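Local coordinates for transcriptional regulator (TetR/AcrR family) (Bacillus halodurans, PDB 5GP9), which probably represses genes of fatty acid degradation by binding operator DNA, in the manner of TetR-family regulators, and responds to a fatty acyl effector, at residues 86-91 with 178-183; 125-130 with 155-160. One frame throughout, in Å; residues are numbered along the deposited sequence.

Overall arrangement
From the N terminus the chain runs through the predicted DNA-binding helix-turn-helix and helix 50-74 into the helical C-terminal region that holds both contacts. Contact 1 starts on helix 79-95 and closes 87 residues later on helix 180-189, the last helix of the chain. Contact 2 is nested within that loop: it starts on helix 113-139 and returns from helix 149-169, 25 residues on at the closest ends. The centres lie 13 Å apart, and the contacts touch where Leu86 packs on Leu130, Val183 on Leu160, and His90 meets the Tyr126 hydroxyl. Together they join four helices of the C-terminal region; His90 and Phe157 meet the palmitic acid, and both contacts also reach the second subunit.

Contact 1 (86-91 with 178-183); sequences LVNMHF and ALVKPV. With PLM (palmitic acid), chain E.
Val180 sits between Asn88 and Phe91 and buries more surface than any other residue of the two segments, with its two methyls doing separate work. Its CG1, anti to the backbone N (chi1 171°), presses on Asn88 at 3.7 Å from CB, while its CG2 lies 3.7 Å from Phe91 CD2. The same CG2 is 3.7 Å from Asn88 OD1, a van der Waals approach of a methyl to an amide oxygen. The Phe91 and Val180 side chains run antiparallel alongside one another. Further along the ring, Val183 CG2 meets Phe91 CE2 at 4.0 Å, near the ring plane at its edge, and Leu179 CB reaches that same CE2 obliquely. One face of the ring receives Val87 CG1, a turn earlier on its own helix, 4.2 Å above the plane and offset toward the rim. Val87 CG1 also approaches Val180 O, at 3.8 Å. Apolar packing therefore joins helix 79-95 to the start of helix 180-189 and the 3-10 residue Leu179 just before it, as befits the all-helical ligand-binding domain of a TetR-family regulator. The CA atoms of Asn88 and Val180 come within 5.6 Å, a close backbone approach at the start of the later helix. Behind this layer, Val163 and Val164 of helix 149-169 also pack on Phe91, and Leu151 of the second subunit packs on Val183. Another side of helix 79-95 serves the ligand: His90 has palmitic acid atom CC over one ring face, 3.6 Å above the plane and offset toward the rim. Its ND1 is hydrogen-bonded to Tyr126 OH, which would limit rotation of the imidazole beside the acyl chain.

Contact 2 (125-130 with 155-160); sequences GYLNLL and MIFGTL
The Phe157 ring takes Tyr126 at its edge, where Tyr126 CE2 lies in the ring plane, 4.0 Å from Phe157 CD1; seen from the tyrosine ring, the approach is oblique. Leu127 CD2 approaches Phe157 CG obliquely, at 3.9 Å. Both aromatic side chains have CG anti to the backbone N (chi1 179° in each), which extends them from their own helices into the interface. Beyond the rings, Leu130 divides its methyls: CD1 rests 4.0 Å from Phe157 CB, and CD2 meets Ile156 CG2 at 3.5 Å, a close contact in which the two side chains lie side by side, pointing opposite ways. At the far end of the tyrosine, its OH passes 3.9 Å from Leu160 CD1, while the hydroxyl's hydrogen bond is with His90 ND1. Edge-to-face packing from Phe65 gives Tyr126 a further aromatic neighbour. The axes of the two short helical segments approach to 10.9 Å at an angle of 125°, a steep crossing with broadly opposed directions, so large side chains fill the separation. Thr159, on the second-subunit side of helix 149-169, touches Met155 of the second subunit. Phe157 CE2 lies 3.4 Å from palmitic acid O1, so the interface lines the carboxylate end of the ligand site, consistent with the effector pocket that TetR-family regulators hold among their C-terminal helices.

Contact 1 (86-91 with 178-183)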
loop_
_atom_site.group_PDB
_atom_site.type_symbol
_atom_site.label_atom_id
_atom_site.label_comp_id
_atom_site.label_asym_id
_atom_site.label_seq_id
_atom_site.Cartn_x
_atom_site.Cartn_y
_atom_site.Cartn_z
ATOM N N LEU A 86 3.370 16.849 -9.128
ATOM C CA LEU A 86 2.658 15.569 -8.936
ATOM C C LEU A 86 2.541 15.260 -7.442
ATOM O O LEU A 86 1.433 14.956 -6.990
ATOM C CB LEU A 86 3.346 14.426 -9.702
ATOM C CG LEU A 86 2.628 13.065 -9.653
ATOM C CD1 LEU A 86 2.673 12.330 -11.002
ATOM C CD2 LEU A 86 3.309 12.287 -8.553
ATOM N N VAL A 87 3.617 15.364 -6.677
ATOM C CA VAL A 87 3.554 15.121 -5.219
ATOM C C VAL A 87 2.573 16.083 -4.527
ATOM O O VAL A 87 1.746 15.710 -3.721
ATOM C CB VAL A 87 4.959 15.193 -4.617
ATOM C CG1 VAL A 87 4.951 15.064 -3.133
ATOM C CG2 VAL A 87 5.832 14.071 -5.264
ATOM N N ASN A 88 2.712 17.352 -4.880
ATOM C CA ASN A 88 1.877 18.375 -4.332
ATOM C C ASN A 88 0.408 18.187 -4.638
ATOM O O ASN A 88 -0.387 18.229 -3.714
ATOM C CB ASN A 88 2.418 19.736 -4.764
ATOM C CG ASN A 88 1.625 20.856 -4.173
ATOM O OD1 ASN A 88 1.598 21.027 -2.930
ATOM N ND2 ASN A 88 0.882 21.570 -5.031
ATOM N N MET A 89 0.032 17.832 -5.871
ATOM C CA MET A 89 -1.365 17.560 -6.225
ATOM C C MET A 89 -1.926 16.274 -5.629
ATOM O O MET A 89 -3.083 16.240 -5.240
ATOM C CB MET A 89 -1.520 17.527 -7.745
ATOM C CG MET A 89 -1.383 18.890 -8.402
ATOM S SD MET A 89 -2.848 19.932 -8.062
ATOM C CE MET A 89 -4.176 18.845 -8.529
ATOM N N HIS A 90 -1.124 15.208 -5.501
ATOM C CA HIS A 90 -1.575 14.033 -4.798
ATOM C C HIS A 90 -1.973 14.335 -3.362
ATOM O O HIS A 90 -3.043 13.942 -2.892
ATOM C CB HIS A 90 -0.468 12.928 -4.921
ATOM C CG HIS A 90 -0.840 11.559 -4.406
ATOM N ND1 HIS A 90 -0.533 10.402 -5.088
ATOM C CD2 HIS A 90 -1.509 11.156 -3.302
ATOM C CE1 HIS A 90 -0.923 9.360 -4.382
ATOM N NE2 HIS A 90 -1.542 9.782 -3.309
ATOM N N PHE A 91 -1.101 15.057 -2.649
ATOM C CA PHE A 91 -1.264 15.293 -1.239
ATOM C C PHE A 91 -2.406 16.339 -1.102
ATOM O O PHE A 91 -3.238 16.212 -0.160
ATOM C CB PHE A 91 0.069 15.806 -0.609
ATOM C CG PHE A 91 1.080 14.695 -0.296
ATOM C CD1 PHE A 91 0.872 13.376 -0.708
ATOM C CD2 PHE A 91 2.233 14.995 0.308
ATOM C CE1 PHE A 91 1.809 12.386 -0.436
ATOM C CE2 PHE A 91 3.197 14.064 0.561
ATOM C CZ PHE A 91 3.001 12.734 0.169
ATOM N N ALA A 178 2.511 19.670 4.317
ATOM C CA ALA A 178 3.863 19.976 4.848
ATOM C C ALA A 178 4.965 18.937 4.499
ATOM O O ALA A 178 6.158 19.151 4.726
ATOM C CB ALA A 178 3.791 20.134 6.350
ATOM N N LEU A 179 4.544 17.772 3.985
ATOM C CA LEU A 179 5.503 16.702 3.603
ATOM C C LEU A 179 5.870 16.699 2.103
ATOM O O LEU A 179 6.736 15.966 1.661
ATOM C CB LEU A 179 4.880 15.372 3.987
ATOM C CG LEU A 179 4.593 15.241 5.446
ATOM C CD1 LEU A 179 3.979 13.856 5.646
ATOM C CD2 LEU A 179 5.868 15.376 6.273
ATOM N N VAL A 180 5.244 17.583 1.335
ATOM C CA VAL A 180 5.480 17.679 -0.091
ATOM C C VAL A 180 6.939 17.835 -0.390
ATOM O O VAL A 180 7.498 17.052 -1.149
ATOM C CB VAL A 180 4.618 18.795 -0.769
ATOM C CG1 VAL A 180 5.015 19.041 -2.226
ATOM C CG2 VAL A 180 3.136 18.429 -0.814
ATOM N N LYS A 181 7.591 18.857 0.186
ATOM C CA LYS A 181 8.988 19.076 -0.155
ATOM C C LYS A 181 9.855 17.940 0.285
ATOM O O LYS A 181 10.631 17.461 -0.535
ATOM C CB LYS A 181 9.470 20.445 0.307
ATOM C CG LYS A 181 10.946 20.699 0.161
ATOM C CD LYS A 181 11.306 21.958 0.952
ATOM C CE LYS A 181 12.785 22.260 0.999
ATOM N NZ LYS A 181 13.183 23.051 -0.182
ATOM N N PRO A 182 9.775 17.497 1.556
ATOM C CA PRO A 182 10.651 16.396 1.945
ATOM C C PRO A 182 10.433 15.074 1.181
ATOM O O PRO A 182 11.414 14.390 0.908
ATOM C CB PRO A 182 10.416 16.232 3.440
ATOM C CG PRO A 182 9.336 17.104 3.809
ATOM C CD PRO A 182 9.047 18.059 2.713
ATOM N N VAL A 183 9.201 14.786 0.781
ATOM C CA VAL A 183 8.962 13.498 0.017
ATOM C C VAL A 183 9.574 13.611 -1.358
ATOM O O VAL A 183 10.258 12.741 -1.792
ATOM C CB VAL A 183 7.469 13.156 -0.057
ATOM C CG1 VAL A 183 7.226 12.054 -1.059
ATOM C CG2 VAL A 183 6.923 12.785 1.316
HETATM C C1 PLM E . -1.635 -1.038 -4.332
HETATM O O1 PLM E . -0.878 -0.092 -4.032
HETATM O O2 PLM E . -1.255 -2.193 -4.142
HETATM C C2 PLM E . -3.025 -0.812 -4.933
HETATM C C3 PLM E . -3.953 -0.059 -3.955
HETATM C C4 PLM E . -5.453 0.022 -4.332
HETATM C C5 PLM E . -6.120 1.365 -4.754
HETATM C C6 PLM E . -5.340 2.639 -4.435
HETATM C C7 PLM E . -6.125 3.938 -4.501
HETATM C C8 PLM E . -5.245 5.036 -4.002
HETATM C C9 PLM E . -4.799 6.025 -5.030
HETATM C CA PLM E . -5.064 7.382 -4.525
HETATM C CB PLM E . -4.391 8.330 -5.497
HETATM C CC PLM E . -4.692 9.748 -5.051
HETATM C CD PLM E . -6.211 9.886 -4.899
HETATM C CE PLM E . -6.882 11.071 -5.545
HETATM C CF PLM E . -8.296 10.612 -5.896
HETATM C CG PLM E . -9.053 11.805 -6.368
#

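Contact 2 (125-130 with 155-160)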
loop_
_atom_site.group_PDB
_atom_site.type_symbol
_atom_site.label_atom_id
_atom_site.label_comp_id
_atom_site.label_asym_id
_atom_site.label_seq_id
_atom_site.Cartn_x
_atom_site.Cartn_y
_atom_site.Cartn_z
ATOM N N GLY A 125 -4.399 4.619 -14.968
ATOM C CA GLY A 125 -4.309 5.935 -15.568
ATOM C C GLY A 125 -3.302 6.888 -14.886
ATOM O O GLY A 125 -2.532 7.593 -15.546
ATOM N N TYR A 126 -3.261 6.821 -13.565
ATOM C CA TYR A 126 -2.336 7.678 -12.800
ATOM C C TYR A 126 -0.900 7.113 -12.955
ATOM O O TYR A 126 0.075 7.812 -13.195
ATOM C CB TYR A 126 -2.764 7.668 -11.352
ATOM C CG TYR A 126 -1.927 8.479 -10.394
ATOM C CD1 TYR A 126 -1.308 9.668 -10.769
ATOM C CD2 TYR A 126 -1.766 8.081 -9.129
ATOM C CE1 TYR A 126 -0.563 10.403 -9.865
ATOM C CE2 TYR A 126 -1.052 8.800 -8.220
ATOM C CZ TYR A 126 -0.433 9.959 -8.591
ATOM O OH TYR A 126 0.308 10.699 -7.654
ATOM N N LEU A 127 -0.791 5.787 -12.846
ATOM C CA LEU A 127 0.505 5.086 -13.101
ATOM C C LEU A 127 1.079 5.375 -14.484
ATOM O O LEU A 127 2.226 5.601 -14.565
ATOM C CB LEU A 127 0.448 3.576 -12.825
ATOM C CG LEU A 127 -0.097 3.142 -11.443
ATOM C CD1 LEU A 127 -0.188 1.607 -11.273
ATOM C CD2 LEU A 127 0.716 3.783 -10.327
ATOM N N ASN A 128 0.255 5.446 -15.538
ATOM C CA ASN A 128 0.744 5.862 -16.886
ATOM C C ASN A 128 1.268 7.288 -16.952
ATOM O O ASN A 128 2.267 7.568 -17.605
ATOM C CB ASN A 128 -0.362 5.693 -17.924
ATOM C CG ASN A 128 -0.737 4.236 -18.174
ATOM O OD1 ASN A 128 -0.055 3.295 -17.769
ATOM N ND2 ASN A 128 -1.886 4.059 -18.836
ATOM N N LEU A 129 0.644 8.197 -16.220
ATOM C CA LEU A 129 1.149 9.537 -16.067
ATOM C C LEU A 129 2.502 9.568 -15.384
ATOM O O LEU A 129 3.403 10.250 -15.802
ATOM C CB LEU A 129 0.150 10.416 -15.268
ATOM C CG LEU A 129 0.665 11.824 -15.047
ATOM C CD1 LEU A 129 0.868 12.514 -16.399
ATOM C CD2 LEU A 129 -0.311 12.570 -14.157
ATOM N N LEU A 130 2.631 8.833 -14.291
ATOM C CA LEU A 130 3.926 8.655 -13.647
ATOM C C LEU A 130 5.005 8.162 -14.672
ATOM O O LEU A 130 6.090 8.685 -14.764
ATOM C CB LEU A 130 3.837 7.669 -12.473
ATOM C CG LEU A 130 3.468 8.213 -11.083
ATOM C CD1 LEU A 130 3.382 7.104 -10.052
ATOM C CD2 LEU A 130 4.439 9.251 -10.544
ATOM N N MET A 155 8.101 2.722 -6.805
ATOM C CA MET A 155 8.694 3.473 -5.661
ATOM C C MET A 155 7.937 4.793 -5.446
ATOM O O MET A 155 7.634 5.160 -4.323
ATOM C CB MET A 155 10.179 3.736 -5.948
ATOM C CG MET A 155 10.825 4.489 -4.774
ATOM S SD MET A 155 12.562 4.988 -4.872
ATOM C CE MET A 155 12.178 6.078 -6.105
ATOM N N ILE A 156 7.662 5.569 -6.476
ATOM C CA ILE A 156 6.977 6.826 -6.277
ATOM C C ILE A 156 5.554 6.605 -5.700
ATOM O O ILE A 156 5.100 7.225 -4.716
ATOM C CB ILE A 156 6.907 7.622 -7.597
ATOM C CG1 ILE A 156 8.313 8.111 -8.026
ATOM C CG2 ILE A 156 5.992 8.847 -7.424
ATOM C CD1 ILE A 156 8.336 8.625 -9.416
ATOM N N PHE A 157 4.774 5.765 -6.383
ATOM C CA PHE A 157 3.435 5.515 -5.976
ATOM C C PHE A 157 3.424 4.880 -4.648
ATOM O O PHE A 157 2.600 5.272 -3.767
ATOM C CB PHE A 157 2.658 4.657 -6.965
ATOM C CG PHE A 157 1.277 4.415 -6.489
ATOM C CD1 PHE A 157 0.313 5.450 -6.543
ATOM C CD2 PHE A 157 0.957 3.229 -5.821
ATOM C CE1 PHE A 157 -0.933 5.249 -5.941
ATOM C CE2 PHE A 157 -0.272 3.024 -5.267
ATOM C CZ PHE A 157 -1.211 4.032 -5.312
ATOM N N GLY A 158 4.299 3.842 -4.438
ATOM C CA GLY A 158 4.211 3.141 -3.190
ATOM C C GLY A 158 4.545 4.057 -2.014
ATOM O O GLY A 158 3.986 3.958 -0.938
ATOM N N THR A 159 5.499 4.932 -2.270
ATOM C CA THR A 159 5.898 5.924 -1.255
ATOM C C THR A 159 4.792 6.910 -0.940
ATOM O O THR A 159 4.455 7.138 0.266
ATOM C CB THR A 159 7.240 6.637 -1.631
ATOM O OG1 THR A 159 8.277 5.682 -1.630
ATOM C CG2 THR A 159 7.587 7.617 -0.541
ATOM N N LEU A 160 4.273 7.556 -1.943
ATOM C CA LEU A 160 3.189 8.565 -1.723
ATOM C C LEU A 160 1.972 7.960 -1.046
ATOM O O LEU A 160 1.436 8.445 -0.081
ATOM C CB LEU A 160 2.804 9.172 -3.022
ATOM C CG LEU A 160 3.815 9.982 -3.804
ATOM C CD1 LEU A 160 3.267 10.568 -5.104
ATOM C CD2 LEU A 160 4.428 11.083 -2.966
#